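Metal-dependent hydrolase (Lactobacillus plantarum, PDB 2F6K) probably acts as a metal-dependent aminocarboxymuconate-semialdehyde decarboxylase of the amidohydrolase family, a lyase linked to tryptophan breakdown. Local coordinates at residues 8-13 against 74-79; 133-138 against 188-193; 201-206 against 234-239. All blocks are in the same frame, centred on the assembly; numbering follows the deposited sequence.

How the interactions relate
All three contacts belong to one amidohydrolase TIM barrel. Interaction 1 joins the loop just after the first strand, whose end carries the manganese ligand His9, to helix 66-86. Interaction 3 pairs strands 200-203 and 237-239. There the side chain of His205 comes about 5 Å from the manganese, and Asp239 bonds the metal ligand His7. Interactions 1 and 3 thus approach the metal from different parts of the barrel, with centres 23 Å apart and nearest atoms about 7 Å apart. Interaction 2 lies farther out, at a subunit interface. It touches interaction 3 through Phe192 and Phe193, and Phe193 CE1 is 3.5 Å from Val236 CG1. Its centre is 27 Å from that of interaction 1.

Interaction 1: 8-13 against 74-79; sequences THYLPT and EAANDD. With MN (manganese (II) ion), chain C.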
ATOM      1  N   THR A   8     -11.616  25.203 -14.410  1.00 29.19           N
ATOM      2  CA  THR A   8     -12.377  24.680 -15.529  1.00 29.14           C
ATOM      3  C   THR A   8     -11.361  23.900 -16.373  1.00 29.40           C
ATOM      4  O   THR A   8     -10.184  24.274 -16.430  1.00 30.86           O
ATOM      5  CB  THR A   8     -13.052  25.851 -16.296  1.00 28.59           C
ATOM      6  OG1 THR A   8     -13.654  25.357 -17.494  1.00 27.97           O
ATOM      7  CG2 THR A   8     -12.041  26.948 -16.617  1.00 27.71           C
ATOM      8  N   HIS A   9     -11.797  22.819 -17.018  1.00 28.69           N
ATOM      9  CA  HIS A   9     -10.848  21.988 -17.761  1.00 29.70           C
ATOM     10  C   HIS A   9     -11.043  21.753 -19.263  1.00 31.04           C
ATOM     11  O   HIS A   9     -12.109  22.009 -19.831  1.00 29.75           O
ATOM     12  CB  HIS A   9     -10.750  20.616 -17.089  1.00 27.77           C
ATOM     13  CG  HIS A   9     -10.470  20.666 -15.619  1.00 26.65           C
ATOM     14  ND1 HIS A   9      -9.304  21.180 -15.097  1.00 28.49           N
ATOM     15  CD2 HIS A   9     -11.198  20.237 -14.559  1.00 28.71           C
ATOM     16  CE1 HIS A   9      -9.324  21.066 -13.780  1.00 29.55           C
ATOM     17  NE2 HIS A   9     -10.462  20.496 -13.427  1.00 27.06           N
ATOM     18  N   TYR A  10      -9.983  21.239 -19.886  1.00 29.83           N
ATOM     19  CA  TYR A  10      -9.987  20.907 -21.307  1.00 29.89           C
ATOM     20  C   TYR A  10      -9.283  19.560 -21.460  1.00 30.31           C
ATOM     21  O   TYR A  10      -8.511  19.165 -20.590  1.00 28.62           O
ATOM     22  CB  TYR A  10      -9.264  21.985 -22.129  1.00 31.41           C
ATOM     23  CG  TYR A  10      -7.779  22.139 -21.853  1.00 30.85           C
ATOM     24  CD1 TYR A  10      -6.835  21.876 -22.844  1.00 32.69           C
ATOM     25  CD2 TYR A  10      -7.321  22.563 -20.610  1.00 34.60           C
ATOM     26  CE1 TYR A  10      -5.468  22.032 -22.605  1.00 30.30           C
ATOM     27  CE2 TYR A  10      -5.955  22.721 -20.363  1.00 34.12           C
ATOM     28  CZ  TYR A  10      -5.038  22.454 -21.364  1.00 31.67           C
ATOM     29  OH  TYR A  10      -3.694  22.618 -21.122  1.00 35.32           O
ATOM     30  N   LEU A  11      -9.561  18.847 -22.548  1.00 31.60           N
ATOM     31  CA  LEU A  11      -8.936  17.545 -22.765  1.00 31.09           C
ATOM     32  C   LEU A  11      -8.341  17.383 -24.160  1.00 31.51           C
ATOM     33  O   LEU A  11      -9.068  17.150 -25.121  1.00 31.03           O
ATOM     34  CB  LEU A  11      -9.944  16.412 -22.518  1.00 29.29           C
ATOM     35  CG  LEU A  11     -10.395  16.143 -21.074  1.00 32.27           C
ATOM     36  CD1 LEU A  11     -11.375  17.210 -20.613  1.00 28.69           C
ATOM     37  CD2 LEU A  11     -11.053  14.784 -20.990  1.00 28.53           C
ATOM     38  N   PRO A  12      -7.007  17.523 -24.287  1.00 32.83           N
ATOM     39  CA  PRO A  12      -6.329  17.376 -25.581  1.00 33.43           C
ATOM     40  C   PRO A  12      -6.601  15.964 -26.113  1.00 33.68           C
ATOM     41  O   PRO A  12      -6.754  15.016 -25.335  1.00 32.06           O
ATOM     42  CB  PRO A  12      -4.855  17.571 -25.221  1.00 33.99           C
ATOM     43  CG  PRO A  12      -4.911  18.536 -24.081  1.00 35.49           C
ATOM     44  CD  PRO A  12      -6.060  17.973 -23.250  1.00 34.04           C
ATOM     45  N   THR A  13      -6.659  15.809 -27.428  1.00 34.10           N
ATOM     46  CA  THR A  13      -6.933  14.493 -27.978  1.00 35.03           C
ATOM     47  C   THR A  13      -5.874  13.476 -27.569  1.00 34.92           C
ATOM     48  O   THR A  13      -6.201  12.325 -27.278  1.00 37.07           O
ATOM     49  CB  THR A  13      -7.056  14.542 -29.513  1.00 35.23           C
ATOM     50  OG1 THR A  13      -5.952  15.268 -30.056  1.00 40.97           O
ATOM     51  CG2 THR A  13      -8.350  15.226 -29.919  1.00 34.29           C
ATOM     52  N   GLU A  74       3.668  18.825 -23.365  1.00 29.41           N
ATOM     53  CA  GLU A  74       3.878  19.790 -24.438  1.00 32.03           C
ATOM     54  C   GLU A  74       2.641  19.921 -25.326  1.00 32.82           C
ATOM     55  O   GLU A  74       2.306  21.019 -25.775  1.00 32.29           O
ATOM     56  CB  GLU A  74       5.098  19.396 -25.284  1.00 32.94           C
ATOM     57  CG  GLU A  74       6.404  19.381 -24.491  1.00 38.71           C
ATOM     58  CD  GLU A  74       7.645  19.124 -25.349  1.00 43.81           C
ATOM     59  OE1 GLU A  74       7.581  18.277 -26.271  1.00 43.42           O
ATOM     60  OE2 GLU A  74       8.691  19.762 -25.082  1.00 42.94           O
ATOM     61  N   ALA A  75       1.953  18.810 -25.571  1.00 33.03           N
ATOM     62  CA  ALA A  75       0.753  18.848 -26.407  1.00 32.69           C
ATOM     63  C   ALA A  75      -0.373  19.586 -25.685  1.00 33.17           C
ATOM     64  O   ALA A  75      -1.179  20.272 -26.309  1.00 32.51           O
ATOM     65  CB  ALA A  75       0.308  17.433 -26.764  1.00 31.88           C
ATOM     66  N   ALA A  76      -0.417  19.445 -24.363  1.00 32.45           N
ATOM     67  CA  ALA A  76      -1.448  20.090 -23.559  1.00 32.07           C
ATOM     68  C   ALA A  76      -1.195  21.588 -23.455  1.00 33.46           C
ATOM     69  O   ALA A  76      -2.124  22.399 -23.495  1.00 29.63           O
ATOM     70  CB  ALA A  76      -1.498  19.466 -22.168  1.00 28.28           C
ATOM     71  N   ASN A  77       0.067  21.967 -23.313  1.00 36.94           N
ATOM     72  CA  ASN A  77       0.375  23.382 -23.225  1.00 38.78           C
ATOM     73  C   ASN A  77       0.231  24.080 -24.571  1.00 39.55           C
ATOM     74  O   ASN A  77      -0.129  25.249 -24.619  1.00 39.67           O
ATOM     75  CB  ASN A  77       1.762  23.586 -22.655  1.00 40.05           C
ATOM     76  CG  ASN A  77       1.833  23.208 -21.204  1.00 46.58           C
ATOM     77  OD1 ASN A  77       0.816  23.165 -20.512  1.00 45.02           O
ATOM     78  ND2 ASN A  77       3.033  22.943 -20.725  1.00 45.24           N
ATOM     79  N   ASP A  78       0.508  23.374 -25.663  1.00 40.22           N
ATOM     80  CA  ASP A  78       0.342  23.975 -26.983  1.00 42.48           C
ATOM     81  C   ASP A  78      -1.154  24.257 -27.208  1.00 41.61           C
ATOM     82  O   ASP A  78      -1.528  25.307 -27.731  1.00 37.63           O
ATOM     83  CB  ASP A  78       0.876  23.045 -28.081  1.00 47.87           C
ATOM     84  CG  ASP A  78       2.387  22.889 -28.031  1.00 56.91           C
ATOM     85  OD1 ASP A  78       3.062  23.899 -27.732  1.00 60.44           O
ATOM     86  OD2 ASP A  78       2.901  21.776 -28.299  1.00 61.59           O
ATOM     87  N   ASP A  79      -2.001  23.314 -26.798  1.00 39.89           N
ATOM     88  CA  ASP A  79      -3.447  23.463 -26.933  1.00 41.80           C
ATOM     89  C   ASP A  79      -3.917  24.652 -26.099  1.00 41.26           C
ATOM     90  O   ASP A  79      -4.707  25.479 -26.559  1.00 40.25           O
ATOM     91  CB  ASP A  79      -4.158  22.192 -26.458  1.00 42.75           C
ATOM     92  CG  ASP A  79      -4.197  21.104 -27.516  1.00 46.76           C
ATOM     93  OD1 ASP A  79      -3.280  21.046 -28.366  1.00 48.80           O
ATOM     94  OD2 ASP A  79      -5.148  20.293 -27.484  1.00 49.76           O
TER
HETATM   95 MN    MN C 402     -11.064  19.794 -11.347  1.00 26.54          MN
HETATM   96  O   HOH W   1     -11.861  18.802  -9.695  1.00 19.83           O
HETATM   97  O   HOH W   2     -11.389  17.816 -12.486  1.00 34.63           O
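Tyr10 meets helix 66-86 through its hydroxyl, which donates a hydrogen bond to the carbonyl of Ala76. Tyr10 OH lies 2.9 Å from Ala76 O. The hydroxyl sits above the carbonyl plane, 61° out of it, while the carbonyl oxygen lies at the edge of the ring and in its plane. Asp79 CB also comes to the ring edge, 4.1 Å from Tyr10 CE1. The ring and carboxylate planes are 38° apart.

Pro12 makes the second point of contact. Pro12 CG packs 3.8 Å from Ala76 CA and also touches its CB. Pro12 CB lies 3.6 Å from Asp79 OD2, a van der Waals approach to the carboxylate. Pro12 is also the N-cap residue of helix 13-22.

Tyr10 directly follows a metal ligand. His9 NE2 binds manganese at 2.3 Å, and two waters also bind the ion. His7, His154 and Asp266 complete the protein ligands. The bond from His9 ND1 to Ser55 O fixes the rotation of the imidazole.

The contact therefore ties the chain just past the metal strand to the outer helical layer. Tyr10 also packs on Leu54 of strand 49-55 and on Trp35. The next residue of helix 66-86 after Ala76, Asn77, bonds the backbone N of Ser96 through OD1, just beyond strand 91-95.

Interaction 2: 133-138 against 188-193; sequences GSPVLE and LKYHFF
The Tyr190 ring is covered on both faces. Pro135 CD lies over the centre of one face, 3.7 Å from the ring centroid and 12° off the ring normal, a CH-pi contact. Lys189 CD lies over the opposite face, offset toward the rim. The proline and tyrosine side chains cross at about a right angle. The carbonyl of Gly133 approaches the ring obliquely, with Gly133 O 3.3 Å from Tyr190 CD2.

Phe192 meets the same glycine. Gly133 CA is 4.4 Å from Phe192 CD2. Gly133 has phi 103°, where a side chain would press on the preceding carbonyl oxygen. Phe192 also packs edge-to-face with Tyr141 and Tyr196.

Helix 171-189 ends here in a Schellman motif with His191 as its C-prime residue. His191 N bonds Leu188 O at 2.9 Å. This turn leads straight into helix 192-195 and places both aromatic residues against 133-135.

The Tyr190 hydroxyl bonds Gly64 O of the second subunit, and Pro135 packs on Tyr101 of that subunit. No hydrogen bond crosses between 133-138 and 188-193. Their contact rests on CH-pi and van der Waals packing, and the polar end of Tyr190 serves the subunit interface.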
ATOM      1  N   GLY A 133       5.417  19.711  -3.038  1.00 28.06           N
ATOM      2  CA  GLY A 133       6.027  20.159  -1.806  1.00 30.45           C
ATOM      3  C   GLY A 133       7.296  19.365  -1.572  1.00 33.28           C
ATOM      4  O   GLY A 133       8.171  19.789  -0.821  1.00 37.16           O
ATOM      5  N   SER A 134       7.400  18.209  -2.223  1.00 32.76           N
ATOM      6  CA  SER A 134       8.578  17.352  -2.097  1.00 34.44           C
ATOM      7  C   SER A 134       9.844  18.060  -2.574  1.00 33.88           C
ATOM      8  O   SER A 134       9.855  18.693  -3.635  1.00 32.21           O
ATOM      9  CB  SER A 134       8.378  16.049  -2.874  1.00 36.49           C
ATOM     10  OG  SER A 134       9.513  15.209  -2.761  1.00 37.03           O
ATOM     11  N   PRO A 135      10.932  17.960  -1.797  1.00 31.98           N
ATOM     12  CA  PRO A 135      12.189  18.609  -2.184  1.00 31.98           C
ATOM     13  C   PRO A 135      12.778  18.095  -3.504  1.00 32.77           C
ATOM     14  O   PRO A 135      13.782  18.619  -4.002  1.00 34.31           O
ATOM     15  CB  PRO A 135      13.098  18.358  -0.977  1.00 29.24           C
ATOM     16  CG  PRO A 135      12.505  17.142  -0.327  1.00 31.52           C
ATOM     17  CD  PRO A 135      11.031  17.390  -0.443  1.00 31.36           C
ATOM     18  N   VAL A 136      12.145  17.073  -4.069  1.00 30.88           N
ATOM     19  CA  VAL A 136      12.589  16.505  -5.336  1.00 29.99           C
ATOM     20  C   VAL A 136      12.370  17.540  -6.431  1.00 30.87           C
ATOM     21  O   VAL A 136      12.977  17.475  -7.502  1.00 29.80           O
ATOM     22  CB  VAL A 136      11.787  15.212  -5.671  1.00 28.62           C
ATOM     23  CG1 VAL A 136      11.959  14.829  -7.127  1.00 28.52           C
ATOM     24  CG2 VAL A 136      12.271  14.067  -4.793  1.00 27.84           C
ATOM     25  N   LEU A 137      11.506  18.509  -6.144  1.00 32.57           N
ATOM     26  CA  LEU A 137      11.166  19.555  -7.103  1.00 33.48           C
ATOM     27  C   LEU A 137      11.602  20.963  -6.695  1.00 35.98           C
ATOM     28  O   LEU A 137      11.055  21.943  -7.191  1.00 36.28           O
ATOM     29  CB  LEU A 137       9.650  19.545  -7.341  1.00 30.13           C
ATOM     30  CG  LEU A 137       9.013  18.649  -8.416  1.00 29.93           C
ATOM     31  CD1 LEU A 137       9.735  17.345  -8.542  1.00 29.29           C
ATOM     32  CD2 LEU A 137       7.553  18.407  -8.068  1.00 29.19           C
ATOM     33  N   GLU A 138      12.581  21.076  -5.803  1.00 36.03           N
ATOM     34  CA  GLU A 138      13.028  22.397  -5.376  1.00 38.34           C
ATOM     35  C   GLU A 138      13.335  23.343  -6.529  1.00 36.93           C
ATOM     36  O   GLU A 138      12.856  24.475  -6.553  1.00 36.00           O
ATOM     37  CB  GLU A 138      14.263  22.305  -4.485  1.00 41.10           C
ATOM     38  CG  GLU A 138      14.010  21.687  -3.127  1.00 50.70           C
ATOM     39  CD  GLU A 138      15.155  21.941  -2.158  1.00 57.00           C
ATOM     40  OE1 GLU A 138      16.332  21.927  -2.603  1.00 55.73           O
ATOM     41  OE2 GLU A 138      14.868  22.146  -0.954  1.00 56.11           O
ATOM     42  N   LEU A 188       3.469  22.386   4.415  1.00 32.35           N
ATOM     43  CA  LEU A 188       3.766  23.051   5.672  1.00 35.11           C
ATOM     44  C   LEU A 188       5.082  22.474   6.179  1.00 33.51           C
ATOM     45  O   LEU A 188       6.015  23.200   6.499  1.00 33.80           O
ATOM     46  CB  LEU A 188       2.667  22.782   6.701  1.00 34.30           C
ATOM     47  CG  LEU A 188       1.303  23.414   6.432  1.00 38.81           C
ATOM     48  CD1 LEU A 188       0.340  23.054   7.571  1.00 32.89           C
ATOM     49  CD2 LEU A 188       1.461  24.927   6.303  1.00 35.85           C
ATOM     50  N   LYS A 189       5.135  21.150   6.233  1.00 32.65           N
ATOM     51  CA  LYS A 189       6.306  20.426   6.699  1.00 30.52           C
ATOM     52  C   LYS A 189       7.607  20.895   6.033  1.00 31.32           C
ATOM     53  O   LYS A 189       8.634  21.039   6.697  1.00 30.90           O
ATOM     54  CB  LYS A 189       6.104  18.931   6.453  1.00 27.99           C
ATOM     55  CG  LYS A 189       7.304  18.054   6.826  1.00 28.72           C
ATOM     56  CD  LYS A 189       7.052  16.599   6.432  1.00 28.61           C
ATOM     57  CE  LYS A 189       8.305  15.737   6.572  1.00 30.72           C
ATOM     58  NZ  LYS A 189       8.777  15.692   7.980  1.00 29.06           N
ATOM     59  N   TYR A 190       7.563  21.139   4.728  1.00 31.59           N
ATOM     60  CA  TYR A 190       8.755  21.569   4.009  1.00 31.63           C
ATOM     61  C   TYR A 190       8.956  23.082   3.902  1.00 31.23           C
ATOM     62  O   TYR A 190       9.776  23.546   3.115  1.00 31.25           O
ATOM     63  CB  TYR A 190       8.769  20.926   2.623  1.00 26.99           C
ATOM     64  CG  TYR A 190       9.051  19.440   2.683  1.00 29.84           C
ATOM     65  CD1 TYR A 190      10.252  18.967   3.217  1.00 29.95           C
ATOM     66  CD2 TYR A 190       8.110  18.503   2.237  1.00 27.94           C
ATOM     67  CE1 TYR A 190      10.514  17.600   3.309  1.00 31.15           C
ATOM     68  CE2 TYR A 190       8.360  17.127   2.327  1.00 25.78           C
ATOM     69  CZ  TYR A 190       9.566  16.684   2.866  1.00 28.99           C
ATOM     70  OH  TYR A 190       9.824  15.336   2.984  1.00 28.13           O
ATOM     71  N   HIS A 191       8.204  23.838   4.699  1.00 31.40           N
ATOM     72  CA  HIS A 191       8.305  25.290   4.733  1.00 31.66           C
ATOM     73  C   HIS A 191       8.163  25.925   3.356  1.00 34.23           C
ATOM     74  O   HIS A 191       8.828  26.913   3.039  1.00 33.81           O
ATOM     75  CB  HIS A 191       9.644  25.694   5.352  1.00 33.52           C
ATOM     76  CG  HIS A 191       9.968  24.955   6.614  1.00 36.47           C
ATOM     77  ND1 HIS A 191      10.693  23.782   6.626  1.00 37.43           N
ATOM     78  CD2 HIS A 191       9.621  25.195   7.901  1.00 38.66           C
ATOM     79  CE1 HIS A 191      10.779  23.332   7.866  1.00 35.98           C
ATOM     80  NE2 HIS A 191      10.136  24.171   8.658  1.00 37.58           N
ATOM     81  N   PHE A 192       7.276  25.361   2.546  1.00 32.25           N
ATOM     82  CA  PHE A 192       7.062  25.852   1.197  1.00 30.43           C
ATOM     83  C   PHE A 192       6.709  27.341   1.121  1.00 32.81           C
ATOM     84  O   PHE A 192       7.340  28.102   0.381  1.00 31.74           O
ATOM     85  CB  PHE A 192       5.976  25.010   0.515  1.00 26.72           C
ATOM     86  CG  PHE A 192       5.777  25.338  -0.937  1.00 23.06           C
ATOM     87  CD1 PHE A 192       5.065  26.466  -1.321  1.00 26.07           C
ATOM     88  CD2 PHE A 192       6.324  24.526  -1.923  1.00 25.17           C
ATOM     89  CE1 PHE A 192       4.899  26.785  -2.674  1.00 27.27           C
ATOM     90  CE2 PHE A 192       6.165  24.834  -3.281  1.00 26.07           C
ATOM     91  CZ  PHE A 192       5.450  25.966  -3.653  1.00 25.78           C
ATOM     92  N   PHE A 193       5.709  27.759   1.889  1.00 32.62           N
ATOM     93  CA  PHE A 193       5.260  29.151   1.867  1.00 33.75           C
ATOM     94  C   PHE A 193       6.283  30.134   2.443  1.00 35.76           C
ATOM     95  O   PHE A 193       6.309  31.313   2.086  1.00 36.22           O
ATOM     96  CB  PHE A 193       3.932  29.238   2.612  1.00 29.91           C
ATOM     97  CG  PHE A 193       2.931  28.209   2.157  1.00 31.22           C
ATOM     98  CD1 PHE A 193       2.277  28.345   0.933  1.00 27.21           C
ATOM     99  CD2 PHE A 193       2.691  27.071   2.923  1.00 26.50           C
ATOM    100  CE1 PHE A 193       1.401  27.362   0.475  1.00 28.26           C
ATOM    101  CE2 PHE A 193       1.813  26.080   2.471  1.00 30.38           C
ATOM    102  CZ  PHE A 193       1.167  26.229   1.241  1.00 25.43           C
TER

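Interaction 3: 201-206 against 234-239; sequences VIIPHA and HHVYFD
Asp239 OD2 accepts hydrogen bonds from two backbone amides. His205 N lies 2.9 Å from Asp239 OD2 and meets it from above the carboxylate plane, 41° out of it. Ala241 N is the second donor. The other oxygen, Asp239 OD1, bonds ND1 of the manganese ligand His7 and touches Pro204 CB at 3.4 Å. With CG between the backbone N and the carbonyl carbon (chi1 78°), the carboxylate comes up to Pro204 and His205, although the bond from CA to CB does not point at them. The backbone of Asp239 takes part as well, since Ala206 N bonds Asp239 O at 2.9 Å.

Before this, strands 200-203 and 237-239 pair in parallel. Tyr237 N bonds Val201 O at 2.7 Å, and Ile203 N bonds Tyr237 O at 2.8 Å in a nearly straight bond (178° at the hydrogen). The bond from Asp239 N to Ile203 O is weak. Phe238 CA adds a CA-H...O contact to the same oxygen.

Apolar side chains pack on both faces of the sheet. Ile202 CG1 meets Tyr237 CB on one. On the other, Ile203 CB lies 3.9 Å from Phe238 CD1. Ile203 CD1 also reaches CG2 of Val236, just before the strand.

These are the sixth and seventh strands of the TIM barrel. Asp239 is a second-shell residue, and its bond to His7 ND1 is consistent with holding that imidazole in place. Its carboxylate would probably polarise the ring.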
ATOM      1  N   VAL A 201      -0.323  30.303  -4.401  1.00 29.04           N
ATOM      2  CA  VAL A 201      -0.903  28.974  -4.431  1.00 27.66           C
ATOM      3  C   VAL A 201      -2.417  28.939  -4.296  1.00 27.42           C
ATOM      4  O   VAL A 201      -2.982  29.406  -3.310  1.00 27.75           O
ATOM      5  CB  VAL A 201      -0.282  28.118  -3.309  1.00 26.21           C
ATOM      6  CG1 VAL A 201      -0.903  26.734  -3.275  1.00 25.99           C
ATOM      7  CG2 VAL A 201       1.213  28.036  -3.514  1.00 28.63           C
ATOM      8  N   ILE A 202      -3.074  28.378  -5.301  1.00 27.78           N
ATOM      9  CA  ILE A 202      -4.524  28.230  -5.275  1.00 26.57           C
ATOM     10  C   ILE A 202      -4.839  26.790  -4.835  1.00 27.97           C
ATOM     11  O   ILE A 202      -4.457  25.833  -5.518  1.00 29.15           O
ATOM     12  CB  ILE A 202      -5.142  28.434  -6.678  1.00 26.76           C
ATOM     13  CG1 ILE A 202      -4.839  29.845  -7.196  1.00 27.27           C
ATOM     14  CG2 ILE A 202      -6.647  28.184  -6.625  1.00 24.08           C
ATOM     15  CD1 ILE A 202      -5.321  30.086  -8.633  1.00 18.15           C
ATOM     16  N   ILE A 203      -5.505  26.634  -3.695  1.00 27.02           N
ATOM     17  CA  ILE A 203      -5.887  25.307  -3.214  1.00 25.67           C
ATOM     18  C   ILE A 203      -7.362  25.118  -3.612  1.00 26.98           C
ATOM     19  O   ILE A 203      -8.235  25.875  -3.192  1.00 27.18           O
ATOM     20  CB  ILE A 203      -5.685  25.204  -1.692  1.00 24.34           C
ATOM     21  CG1 ILE A 203      -4.188  25.339  -1.378  1.00 26.26           C
ATOM     22  CG2 ILE A 203      -6.204  23.875  -1.180  1.00 25.00           C
ATOM     23  CD1 ILE A 203      -3.858  25.349   0.089  1.00 26.36           C
ATOM     24  N   PRO A 204      -7.648  24.102  -4.437  1.00 26.76           N
ATOM     25  CA  PRO A 204      -8.996  23.797  -4.929  1.00 28.07           C
ATOM     26  C   PRO A 204     -10.036  23.299  -3.935  1.00 30.37           C
ATOM     27  O   PRO A 204      -9.708  22.875  -2.820  1.00 31.05           O
ATOM     28  CB  PRO A 204      -8.724  22.760  -6.012  1.00 28.96           C
ATOM     29  CG  PRO A 204      -7.615  21.967  -5.398  1.00 27.59           C
ATOM     30  CD  PRO A 204      -6.699  23.046  -4.843  1.00 29.16           C
ATOM     31  N   HIS A 205     -11.295  23.368  -4.371  1.00 29.48           N
ATOM     32  CA  HIS A 205     -12.445  22.895  -3.605  1.00 27.32           C
ATOM     33  C   HIS A 205     -12.557  23.445  -2.185  1.00 28.53           C
ATOM     34  O   HIS A 205     -12.761  22.695  -1.224  1.00 25.70           O
ATOM     35  CB  HIS A 205     -12.434  21.363  -3.572  1.00 27.46           C
ATOM     36  CG  HIS A 205     -12.320  20.735  -4.927  1.00 29.51           C
ATOM     37  ND1 HIS A 205     -11.286  19.891  -5.273  1.00 31.04           N
ATOM     38  CD2 HIS A 205     -13.102  20.840  -6.028  1.00 29.13           C
ATOM     39  CE1 HIS A 205     -11.434  19.503  -6.529  1.00 28.19           C
ATOM     40  NE2 HIS A 205     -12.528  20.065  -7.010  1.00 30.25           N
ATOM     41  N   ALA A 206     -12.419  24.760  -2.056  1.00 28.73           N
ATOM     42  CA  ALA A 206     -12.534  25.413  -0.757  1.00 27.88           C
ATOM     43  C   ALA A 206     -11.626  24.847   0.337  1.00 27.76           C
ATOM     44  O   ALA A 206     -11.993  24.836   1.515  1.00 29.63           O
ATOM     45  CB  ALA A 206     -13.982  25.376  -0.302  1.00 23.33           C
ATOM     46  N   HIS A 234      -4.100  32.642   5.366  1.00 36.40           N
ATOM     47  CA  HIS A 234      -4.359  34.006   4.912  1.00 37.64           C
ATOM     48  C   HIS A 234      -3.545  34.284   3.659  1.00 36.42           C
ATOM     49  O   HIS A 234      -3.932  35.086   2.814  1.00 37.85           O
ATOM     50  CB  HIS A 234      -3.959  35.019   5.991  1.00 38.16           C
ATOM     51  CG  HIS A 234      -4.959  35.156   7.095  1.00 44.25           C
ATOM     52  ND1 HIS A 234      -4.598  35.447   8.394  1.00 47.17           N
ATOM     53  CD2 HIS A 234      -6.310  35.063   7.090  1.00 43.54           C
ATOM     54  CE1 HIS A 234      -5.684  35.525   9.143  1.00 45.18           C
ATOM     55  NE2 HIS A 234      -6.735  35.297   8.376  1.00 46.31           N
ATOM     56  N   HIS A 235      -2.416  33.592   3.553  1.00 35.39           N
ATOM     57  CA  HIS A 235      -1.482  33.769   2.452  1.00 34.86           C
ATOM     58  C   HIS A 235      -1.839  33.109   1.126  1.00 34.49           C
ATOM     59  O   HIS A 235      -1.567  33.671   0.067  1.00 36.91           O
ATOM     60  CB  HIS A 235      -0.101  33.296   2.904  1.00 37.39           C
ATOM     61  CG  HIS A 235       0.975  33.489   1.881  1.00 40.60           C
ATOM     62  ND1 HIS A 235       1.645  32.432   1.300  1.00 42.28           N
ATOM     63  CD2 HIS A 235       1.534  34.613   1.374  1.00 40.13           C
ATOM     64  CE1 HIS A 235       2.574  32.898   0.485  1.00 39.61           C
ATOM     65  NE2 HIS A 235       2.529  34.217   0.513  1.00 41.11           N
ATOM     66  N   VAL A 236      -2.435  31.923   1.169  1.00 33.18           N
ATOM     67  CA  VAL A 236      -2.788  31.235  -0.063  1.00 29.92           C
ATOM     68  C   VAL A 236      -4.155  31.636  -0.602  1.00 30.44           C
ATOM     69  O   VAL A 236      -4.842  32.478  -0.029  1.00 31.35           O
ATOM     70  CB  VAL A 236      -2.777  29.710   0.127  1.00 31.82           C
ATOM     71  CG1 VAL A 236      -1.469  29.280   0.791  1.00 31.92           C
ATOM     72  CG2 VAL A 236      -3.971  29.282   0.942  1.00 25.70           C
ATOM     73  N   TYR A 237      -4.529  31.032  -1.725  1.00 29.70           N
ATOM     74  CA  TYR A 237      -5.813  31.291  -2.355  1.00 30.37           C
ATOM     75  C   TYR A 237      -6.655  30.019  -2.365  1.00 30.45           C
ATOM     76  O   TYR A 237      -6.146  28.919  -2.123  1.00 31.91           O
ATOM     77  CB  TYR A 237      -5.617  31.776  -3.789  1.00 30.69           C
ATOM     78  CG  TYR A 237      -5.072  33.173  -3.889  1.00 33.41           C
ATOM     79  CD1 TYR A 237      -3.758  33.462  -3.507  1.00 35.36           C
ATOM     80  CD2 TYR A 237      -5.867  34.214  -4.364  1.00 34.49           C
ATOM     81  CE1 TYR A 237      -3.251  34.756  -3.598  1.00 34.14           C
ATOM     82  CE2 TYR A 237      -5.372  35.511  -4.459  1.00 37.70           C
ATOM     83  CZ  TYR A 237      -4.064  35.775  -4.077  1.00 39.70           C
ATOM     84  OH  TYR A 237      -3.578  37.057  -4.188  1.00 46.22           O
ATOM     85  N   PHE A 238      -7.940  30.174  -2.665  1.00 28.18           N
ATOM     86  CA  PHE A 238      -8.853  29.043  -2.708  1.00 26.82           C
ATOM     87  C   PHE A 238      -9.889  29.227  -3.801  1.00 27.37           C
ATOM     88  O   PHE A 238     -10.470  30.308  -3.923  1.00 26.86           O
ATOM     89  CB  PHE A 238      -9.614  28.924  -1.383  1.00 25.52           C
ATOM     90  CG  PHE A 238      -8.738  28.720  -0.183  1.00 26.27           C
ATOM     91  CD1 PHE A 238      -8.268  27.451   0.146  1.00 24.66           C
ATOM     92  CD2 PHE A 238      -8.375  29.802   0.615  1.00 26.11           C
ATOM     93  CE1 PHE A 238      -7.446  27.263   1.256  1.00 22.27           C
ATOM     94  CE2 PHE A 238      -7.558  29.629   1.721  1.00 24.67           C
ATOM     95  CZ  PHE A 238      -7.090  28.359   2.045  1.00 25.18           C
ATOM     96  N   ASP A 239     -10.122  28.201  -4.612  1.00 27.70           N
ATOM     97  CA  ASP A 239     -11.186  28.323  -5.596  1.00 27.91           C
ATOM     98  C   ASP A 239     -12.371  27.718  -4.837  1.00 29.54           C
ATOM     99  O   ASP A 239     -12.173  27.138  -3.769  1.00 29.49           O
ATOM    100  CB  ASP A 239     -10.843  27.580  -6.897  1.00 29.86           C
ATOM    101  CG  ASP A 239     -11.040  26.078  -6.819  1.00 33.58           C
ATOM    102  OD1 ASP A 239     -10.287  25.372  -7.525  1.00 29.77           O
ATOM    103  OD2 ASP A 239     -11.940  25.597  -6.101  1.00 35.31           O
TER
HETATM  104  O   HOH W   3       0.262  31.665  -1.921  1.00 60.29           O